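E3 ubiquitin-protein ligase TRIM65 (Homo sapiens, PDB 7JL4) is an E3 ubiquitin ligase of the TRIM family, acting in innate immunity, autophagy and microRNA regulation, and is represented here by its C-terminal PRY-SPRY domain. Local coordinates at residues A[104-112]-A[122-130]; A[144-153]-A[164-174]. All blocks are in the same frame, centred on the assembly; numbering follows the deposited sequence.

Contact 1: residues A[104-112]-A[122-130]; sequences NIGRGPSSW and QAWHNGEAQ. Unlike the reference sequence in segment 104-112: Ser110 (reference Cys).
Gly106 O receives Gly127 N at 3.0 Å, which fastens the type II turn of 104-107 to the type I' turn closing the hairpin 122-130; Asn126 N adds a bent bond to Gly108 O, reaching it from above the carbonyl plane. Glycine suits Gly106: its phi is positive, and a side chain would run into Trp124 CB. Beyond it, the Arg107 guanidinium lies flat on the indole of Trp124, planes 15° apart, in a cation-pi stack with CZ 3.6 Å from the centroid of the five-membered ring. The group is held in its own plane by NH2 bonding to Ile105 O and by NH1 bonding to a water shared with Gln122 OE1, while Asp103 adds a salt bridge. Ala129 CB covers the other indole face. Tryptophan offers a donor besides its flat face: Trp124 NE1 bonds Gln122 OE1 at 2.9 Å, from above the amide plane. A leucine in place of Trp124 would probably leave the guanidinium without its flat partner and Gln122 OE1 without the indole N-H. Across the hairpin, His125 makes an offset stack with the five-membered ring of Trp112, planes 3° apart. With CG anti to the backbone N (chi1 174°), its ring lies against the indole, Trp112 NE1 over its centre, and ND1 gives a nearly straight bond of 2.8 Å to Ser111 O. A loop leading into strand 111-116 thus folds on the turn between strands 120-125 and 128-133, in the B30.2/SPRY beta sandwich.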
# COMPACT_ATOMS: atom_id res chain seq x y z
N ASN A 104 -4.49 -1.85 -10.84
CA ASN A 104 -3.97 -3.13 -11.31
C ASN A 104 -3.14 -3.85 -10.25
O ASN A 104 -2.46 -4.84 -10.57
CB ASN A 104 -3.18 -2.96 -12.62
CG ASN A 104 -1.82 -2.30 -12.41
OD1 ASN A 104 -1.47 -1.89 -11.29
ND2 ASN A 104 -1.03 -2.21 -13.48
N ILE A 105 -3.21 -3.41 -8.99
CA ILE A 105 -2.40 -4.01 -7.92
C ILE A 105 -2.99 -5.37 -7.56
O ILE A 105 -4.14 -5.47 -7.13
CB ILE A 105 -2.34 -3.08 -6.70
CG1 ILE A 105 -1.73 -1.73 -7.07
CG2 ILE A 105 -1.48 -3.73 -5.58
CD1 ILE A 105 -1.93 -0.64 -6.01
N GLY A 106 -2.17 -6.42 -7.69
CA GLY A 106 -2.68 -7.77 -7.49
C GLY A 106 -3.49 -8.32 -8.63
O GLY A 106 -4.09 -9.40 -8.50
N ARG A 107 -3.54 -7.62 -9.76
CA ARG A 107 -4.27 -8.13 -10.90
C ARG A 107 -3.41 -8.95 -11.86
O ARG A 107 -3.86 -9.25 -12.97
CB ARG A 107 -4.93 -6.99 -11.67
CG ARG A 107 -6.31 -6.56 -11.15
CD ARG A 107 -6.23 -5.89 -9.79
NE ARG A 107 -7.53 -5.33 -9.42
CZ ARG A 107 -7.82 -4.74 -8.26
NH1 ARG A 107 -9.05 -4.24 -8.10
NH2 ARG A 107 -6.86 -4.52 -7.35
N GLY A 108 -2.19 -9.27 -11.46
CA GLY A 108 -1.31 -10.11 -12.24
C GLY A 108 -0.31 -10.79 -11.33
O GLY A 108 -0.35 -10.64 -10.11
N PRO A 109 0.59 -11.59 -11.90
CA PRO A 109 1.53 -12.34 -11.07
C PRO A 109 2.63 -11.48 -10.46
O PRO A 109 3.42 -12.00 -9.66
CB PRO A 109 2.11 -13.37 -12.05
CG PRO A 109 2.08 -12.63 -13.39
CD PRO A 109 0.77 -11.84 -13.34
N SER A 110 2.73 -10.19 -10.81
CA SER A 110 3.87 -9.38 -10.36
C SER A 110 3.56 -8.49 -9.17
O SER A 110 4.43 -7.72 -8.73
CB SER A 110 4.40 -8.53 -11.52
OG SER A 110 3.38 -7.63 -11.97
N SER A 111 2.36 -8.59 -8.60
CA SER A 111 2.00 -7.73 -7.49
C SER A 111 1.02 -8.43 -6.58
O SER A 111 0.37 -9.42 -6.95
CB SER A 111 1.44 -6.40 -8.01
OG SER A 111 0.30 -6.63 -8.79
N TRP A 112 0.92 -7.91 -5.36
CA TRP A 112 0.07 -8.45 -4.32
C TRP A 112 -0.52 -7.25 -3.59
O TRP A 112 0.21 -6.29 -3.32
CB TRP A 112 0.91 -9.29 -3.31
CG TRP A 112 1.52 -10.56 -3.85
CD1 TRP A 112 1.09 -11.84 -3.63
CD2 TRP A 112 2.71 -10.68 -4.65
NE1 TRP A 112 1.93 -12.75 -4.25
CE2 TRP A 112 2.93 -12.06 -4.89
CE3 TRP A 112 3.63 -9.76 -5.17
CZ2 TRP A 112 4.01 -12.54 -5.64
CZ3 TRP A 112 4.69 -10.22 -5.93
CH2 TRP A 112 4.87 -11.60 -6.16
N GLN A 122 -10.50 -6.94 0.08
CA GLN A 122 -10.16 -7.81 -1.04
C GLN A 122 -8.66 -8.04 -1.05
O GLN A 122 -7.89 -7.09 -1.22
CB GLN A 122 -10.53 -7.20 -2.39
CG GLN A 122 -12.00 -7.05 -2.72
CD GLN A 122 -12.14 -6.20 -3.97
OE1 GLN A 122 -11.38 -5.26 -4.17
NE2 GLN A 122 -13.09 -6.55 -4.83
N ALA A 123 -8.23 -9.31 -0.91
CA ALA A 123 -6.81 -9.68 -0.98
C ALA A 123 -6.53 -10.17 -2.40
O ALA A 123 -7.01 -11.25 -2.78
CB ALA A 123 -6.46 -10.75 0.05
N TRP A 124 -5.76 -9.38 -3.17
CA TRP A 124 -5.56 -9.55 -4.61
C TRP A 124 -4.19 -10.14 -4.94
O TRP A 124 -3.16 -9.62 -4.48
CB TRP A 124 -5.65 -8.21 -5.35
CG TRP A 124 -7.04 -7.67 -5.51
CD1 TRP A 124 -7.64 -6.69 -4.76
CD2 TRP A 124 -7.98 -8.04 -6.53
NE1 TRP A 124 -8.93 -6.46 -5.24
CE2 TRP A 124 -9.15 -7.27 -6.32
CE3 TRP A 124 -7.95 -8.96 -7.58
CZ2 TRP A 124 -10.29 -7.40 -7.14
CZ3 TRP A 124 -9.07 -9.08 -8.38
CH2 TRP A 124 -10.23 -8.32 -8.15
N HIS A 125 -4.16 -11.18 -5.78
CA HIS A 125 -2.93 -11.59 -6.46
C HIS A 125 -3.31 -12.35 -7.72
O HIS A 125 -4.25 -13.15 -7.70
CB HIS A 125 -2.03 -12.47 -5.57
CG HIS A 125 -0.83 -13.02 -6.31
ND1 HIS A 125 0.16 -12.21 -6.82
CD2 HIS A 125 -0.48 -14.29 -6.62
CE1 HIS A 125 1.07 -12.96 -7.43
NE2 HIS A 125 0.70 -14.23 -7.33
N ASN A 126 -2.59 -12.09 -8.81
CA ASN A 126 -2.76 -12.85 -10.05
C ASN A 126 -4.19 -12.72 -10.62
O ASN A 126 -4.70 -13.63 -11.27
CB ASN A 126 -2.43 -14.33 -9.82
CG ASN A 126 -1.93 -15.02 -11.07
OD1 ASN A 126 -1.43 -14.37 -11.98
ND2 ASN A 126 -2.09 -16.34 -11.12
N GLY A 127 -4.84 -11.58 -10.39
CA GLY A 127 -6.20 -11.35 -10.92
C GLY A 127 -7.31 -12.00 -10.12
O GLY A 127 -8.49 -11.90 -10.52
N GLU A 128 -6.98 -12.61 -8.99
CA GLU A 128 -7.94 -13.24 -8.08
C GLU A 128 -7.99 -12.48 -6.76
O GLU A 128 -6.94 -12.22 -6.15
CB GLU A 128 -7.53 -14.69 -7.80
CG GLU A 128 -8.48 -15.47 -6.90
CD GLU A 128 -7.90 -16.83 -6.53
OE1 GLU A 128 -6.67 -16.93 -6.39
OE2 GLU A 128 -8.67 -17.81 -6.46
N ALA A 129 -9.20 -12.19 -6.29
CA ALA A 129 -9.39 -11.61 -4.96
C ALA A 129 -10.05 -12.59 -4.00
O ALA A 129 -11.04 -13.26 -4.35
CB ALA A 129 -10.25 -10.35 -5.02
N GLN A 130 -9.54 -12.63 -2.76
CA GLN A 130 -10.30 -13.21 -1.65
C GLN A 130 -11.09 -12.11 -0.96
O GLN A 130 -10.53 -11.07 -0.60
CB GLN A 130 -9.38 -13.91 -0.63
CG GLN A 130 -8.41 -14.88 -1.24
CD GLN A 130 -9.13 -16.06 -1.90
OE1 GLN A 130 -10.20 -16.48 -1.45
NE2 GLN A 130 -8.54 -16.61 -2.96
O HOH W 1 -10.72 -3.37 -5.88

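Contact 2: residues A[144-153]-A[164-174]; sequences LDLASGCLTF and YTFHALFNQPL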
# COMPACT_ATOMS: atom_id res chain seq x y z
N LEU A 144 6.64 -7.68 5.75
CA LEU A 144 7.23 -8.32 4.58
C LEU A 144 8.44 -9.12 5.05
O LEU A 144 9.50 -8.53 5.28
CB LEU A 144 7.64 -7.27 3.56
CG LEU A 144 8.08 -7.78 2.20
CD1 LEU A 144 6.93 -8.61 1.58
CD2 LEU A 144 8.41 -6.58 1.29
N ASP A 145 8.29 -10.43 5.21
CA ASP A 145 9.38 -11.29 5.69
C ASP A 145 9.98 -11.97 4.47
O ASP A 145 9.49 -13.00 3.99
CB ASP A 145 8.88 -12.29 6.74
CG ASP A 145 9.97 -13.24 7.25
OD1 ASP A 145 11.05 -13.36 6.63
OD2 ASP A 145 9.74 -13.85 8.31
N LEU A 146 11.06 -11.39 3.95
CA LEU A 146 11.60 -11.90 2.71
C LEU A 146 12.55 -13.06 2.95
O LEU A 146 13.00 -13.69 1.98
CB LEU A 146 12.29 -10.77 1.93
CG LEU A 146 11.31 -9.67 1.55
CD1 LEU A 146 12.04 -8.57 0.80
CD2 LEU A 146 10.13 -10.25 0.69
N ALA A 147 12.84 -13.38 4.21
CA ALA A 147 13.52 -14.63 4.50
C ALA A 147 12.59 -15.81 4.27
O ALA A 147 12.97 -16.82 3.66
CB ALA A 147 14.03 -14.63 5.94
N SER A 148 11.36 -15.71 4.77
CA SER A 148 10.40 -16.80 4.66
C SER A 148 9.46 -16.64 3.47
O SER A 148 8.73 -17.59 3.14
CB SER A 148 9.56 -16.88 5.94
OG SER A 148 8.61 -15.81 5.96
N GLY A 149 9.44 -15.48 2.83
CA GLY A 149 8.56 -15.25 1.71
C GLY A 149 7.12 -14.99 2.09
O GLY A 149 6.20 -15.41 1.37
N CYS A 150 6.88 -14.31 3.20
CA CYS A 150 5.53 -14.06 3.71
C CYS A 150 5.23 -12.57 3.73
O CYS A 150 6.05 -11.77 4.20
CB CYS A 150 5.38 -14.64 5.12
SG CYS A 150 5.76 -16.44 5.16
N LEU A 151 4.05 -12.20 3.25
CA LEU A 151 3.58 -10.83 3.32
C LEU A 151 2.26 -10.85 4.08
O LEU A 151 1.31 -11.52 3.65
CB LEU A 151 3.41 -10.24 1.92
CG LEU A 151 2.52 -8.99 1.83
CD1 LEU A 151 3.13 -7.80 2.60
CD2 LEU A 151 2.29 -8.63 0.34
N THR A 152 2.20 -10.16 5.22
CA THR A 152 1.00 -10.15 6.04
C THR A 152 0.52 -8.72 6.22
O THR A 152 1.32 -7.84 6.55
CB THR A 152 1.22 -10.78 7.42
OG1 THR A 152 1.70 -12.12 7.26
CG2 THR A 152 -0.12 -10.80 8.22
N PHE A 153 -0.77 -8.51 5.98
CA PHE A 153 -1.42 -7.24 6.23
C PHE A 153 -2.07 -7.24 7.60
O PHE A 153 -2.71 -8.23 8.00
CB PHE A 153 -2.50 -6.96 5.18
CG PHE A 153 -1.97 -6.78 3.81
CD1 PHE A 153 -1.73 -7.86 2.99
CD2 PHE A 153 -1.66 -5.51 3.34
CE1 PHE A 153 -1.25 -7.68 1.70
CE2 PHE A 153 -1.17 -5.33 2.06
CZ PHE A 153 -0.96 -6.40 1.26
N TYR A 164 -4.63 -10.90 6.38
CA TYR A 164 -4.36 -11.85 5.31
C TYR A 164 -2.85 -12.00 5.13
O TYR A 164 -2.12 -11.01 5.21
CB TYR A 164 -4.99 -11.41 3.99
CG TYR A 164 -5.14 -12.59 3.06
CD1 TYR A 164 -6.14 -13.54 3.26
CD2 TYR A 164 -4.24 -12.79 2.02
CE1 TYR A 164 -6.25 -14.66 2.42
CE2 TYR A 164 -4.35 -13.87 1.17
CZ TYR A 164 -5.35 -14.80 1.38
OH TYR A 164 -5.42 -15.88 0.53
N THR A 165 -2.41 -13.23 4.84
CA THR A 165 -1.02 -13.52 4.52
C THR A 165 -0.91 -14.17 3.15
O THR A 165 -1.57 -15.18 2.89
CB THR A 165 -0.42 -14.44 5.58
OG1 THR A 165 -0.51 -13.80 6.86
CG2 THR A 165 1.05 -14.81 5.28
N PHE A 166 -0.07 -13.61 2.29
CA PHE A 166 0.39 -14.26 1.06
C PHE A 166 1.75 -14.90 1.28
O PHE A 166 2.60 -14.35 2.00
CB PHE A 166 0.55 -13.25 -0.09
CG PHE A 166 -0.74 -12.67 -0.59
CD1 PHE A 166 -1.54 -13.39 -1.46
CD2 PHE A 166 -1.11 -11.36 -0.26
CE1 PHE A 166 -2.73 -12.84 -1.97
CE2 PHE A 166 -2.29 -10.79 -0.78
CZ PHE A 166 -3.08 -11.54 -1.62
N HIS A 167 1.97 -16.04 0.62
CA HIS A 167 3.30 -16.64 0.55
C HIS A 167 3.77 -16.67 -0.89
O HIS A 167 2.99 -16.91 -1.80
CB HIS A 167 3.31 -18.06 1.11
CG HIS A 167 4.68 -18.68 1.06
ND1 HIS A 167 4.97 -19.77 0.29
CD2 HIS A 167 5.83 -18.33 1.68
CE1 HIS A 167 6.25 -20.09 0.44
NE2 HIS A 167 6.79 -19.22 1.27
N ALA A 168 5.06 -16.42 -1.10
CA ALA A 168 5.61 -16.43 -2.45
C ALA A 168 7.12 -16.59 -2.35
O ALA A 168 7.72 -16.22 -1.35
CB ALA A 168 5.31 -15.13 -3.21
N LEU A 169 7.72 -17.10 -3.42
CA LEU A 169 9.18 -17.12 -3.54
C LEU A 169 9.59 -15.89 -4.34
O LEU A 169 9.83 -15.94 -5.54
CB LEU A 169 9.64 -18.41 -4.18
CG LEU A 169 9.23 -19.66 -3.39
CD1 LEU A 169 10.06 -20.86 -3.81
CD2 LEU A 169 9.37 -19.44 -1.88
N PHE A 170 9.65 -14.75 -3.65
CA PHE A 170 9.89 -13.47 -4.32
C PHE A 170 11.25 -13.48 -5.02
O PHE A 170 12.26 -13.80 -4.40
CB PHE A 170 9.82 -12.33 -3.30
CG PHE A 170 8.48 -12.17 -2.64
CD1 PHE A 170 7.39 -11.71 -3.37
CD2 PHE A 170 8.31 -12.48 -1.31
CE1 PHE A 170 6.12 -11.54 -2.76
CE2 PHE A 170 7.05 -12.34 -0.68
CZ PHE A 170 5.96 -11.87 -1.42
N ASN A 171 11.27 -13.14 -6.32
CA ASN A 171 12.49 -13.28 -7.11
C ASN A 171 12.99 -11.99 -7.75
O ASN A 171 13.91 -12.04 -8.59
CB ASN A 171 12.30 -14.35 -8.20
CG ASN A 171 11.26 -13.97 -9.25
OD1 ASN A 171 10.74 -12.85 -9.28
ND2 ASN A 171 10.96 -14.91 -10.13
N GLN A 172 12.43 -10.85 -7.37
CA GLN A 172 12.87 -9.52 -7.74
C GLN A 172 12.60 -8.64 -6.53
O GLN A 172 11.81 -9.01 -5.66
CB GLN A 172 12.11 -8.97 -8.95
CG GLN A 172 12.72 -9.35 -10.27
CD GLN A 172 11.92 -8.89 -11.46
OE1 GLN A 172 10.81 -9.36 -11.71
NE2 GLN A 172 12.45 -7.90 -12.16
N PRO A 173 13.25 -7.46 -6.46
CA PRO A 173 12.91 -6.49 -5.40
C PRO A 173 11.45 -6.06 -5.48
O PRO A 173 10.88 -5.94 -6.56
CB PRO A 173 13.84 -5.31 -5.70
CG PRO A 173 15.02 -5.93 -6.43
CD PRO A 173 14.37 -7.01 -7.30
N LEU A 174 10.86 -5.81 -4.31
CA LEU A 174 9.46 -5.41 -4.19
C LEU A 174 9.38 -3.94 -3.80
O LEU A 174 10.05 -3.50 -2.85
CB LEU A 174 8.72 -6.23 -3.13
CG LEU A 174 8.55 -7.69 -3.46
CD1 LEU A 174 8.27 -8.42 -2.18
CD2 LEU A 174 7.37 -7.85 -4.43
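Leu151 and Phe166 form a hydrogen-bonded antiparallel pair, N to O in both directions: Leu151 N to Phe166 O at 2.9 Å and Phe166 N to Leu151 O at 2.8 Å. Phe153 N to Tyr164 O and Ala168 N to Gly149 O extend the ladder either way, the latter just past the end of strand 164-167. In the non-hydrogen-bonded pair between Leu151-Phe166 and Phe153-Tyr164, Thr152 OG1 and Thr165 OG1 lie 2.8 Å apart and share a hydrogen bond whose direction is not fixed. Both hydroxyls stand beside their backbone N (chi1 -57° and -59°), which brings them together across the strands; threonine suits this partly exposed face, being beta-branched yet able to bond. His167 gives Ser148 O only a weak bond, NE2 to O 3.1 Å, with the acceptor at the ring edge.

Asp145 ties the turn together from within. Its OD1 takes Ser148 N at 3.0 Å from above the carboxylate plane, an Asx motif; Asp145 N bonds Cys150 O, and Asp145 O accepts from Cys150 N and weakly from Gly149 N, a G1 bulge. Gly149 has positive phi, and a side chain there would strike Ala168 O.

On the face away from the threonines lie Leu151, Phe153 and Phe166; Phe153 CE1 comes to the edge of the Phe166 ring, 4.1 Å from Phe166 CE2. At the turn, Leu146 CD2 touches Phe170 CD2 at 3.5 Å, and Leu174 CD1 and Ala168 CB sit over opposite faces of the Phe170 ring. The chemistry thus divides: the amides of Leu151, Phe153, Phe166 and Ala168 are spent on carbonyls of the facing segment, the two hydroxyls bond each other on the more exposed face, where the His167 imidazole reaches only a weak bond to a carbonyl, and Leu151, Phe153 and Phe166, needing no polar partner, turn toward the other sheet.

In the fold
The two contacts belong to opposite sheets of the SPRY sandwich: contact 1 lies at the hairpin of strands 111-116 and 120-125, contact 2 at that of strands 150-155 and 161-167. Both are partly buried, but contact 1 has the larger share of exposed residues, 4 of 12 against 2 of 15; their centres are about 14 Å apart. They meet in an aromatic interior, where Trp112 packs edge-to-face against Phe166 and Phe170, and Ala123 CB touches Tyr164 CD2 at 3.6 Å. Contact 1 owes much to side-chain stacking, with a cation-pi pair towards the surface and few backbone bonds between its segments. Contact 2 rests chiefly on a regular antiparallel backbone ladder, and its largely apolar inner face looks toward the sheet of contact 1.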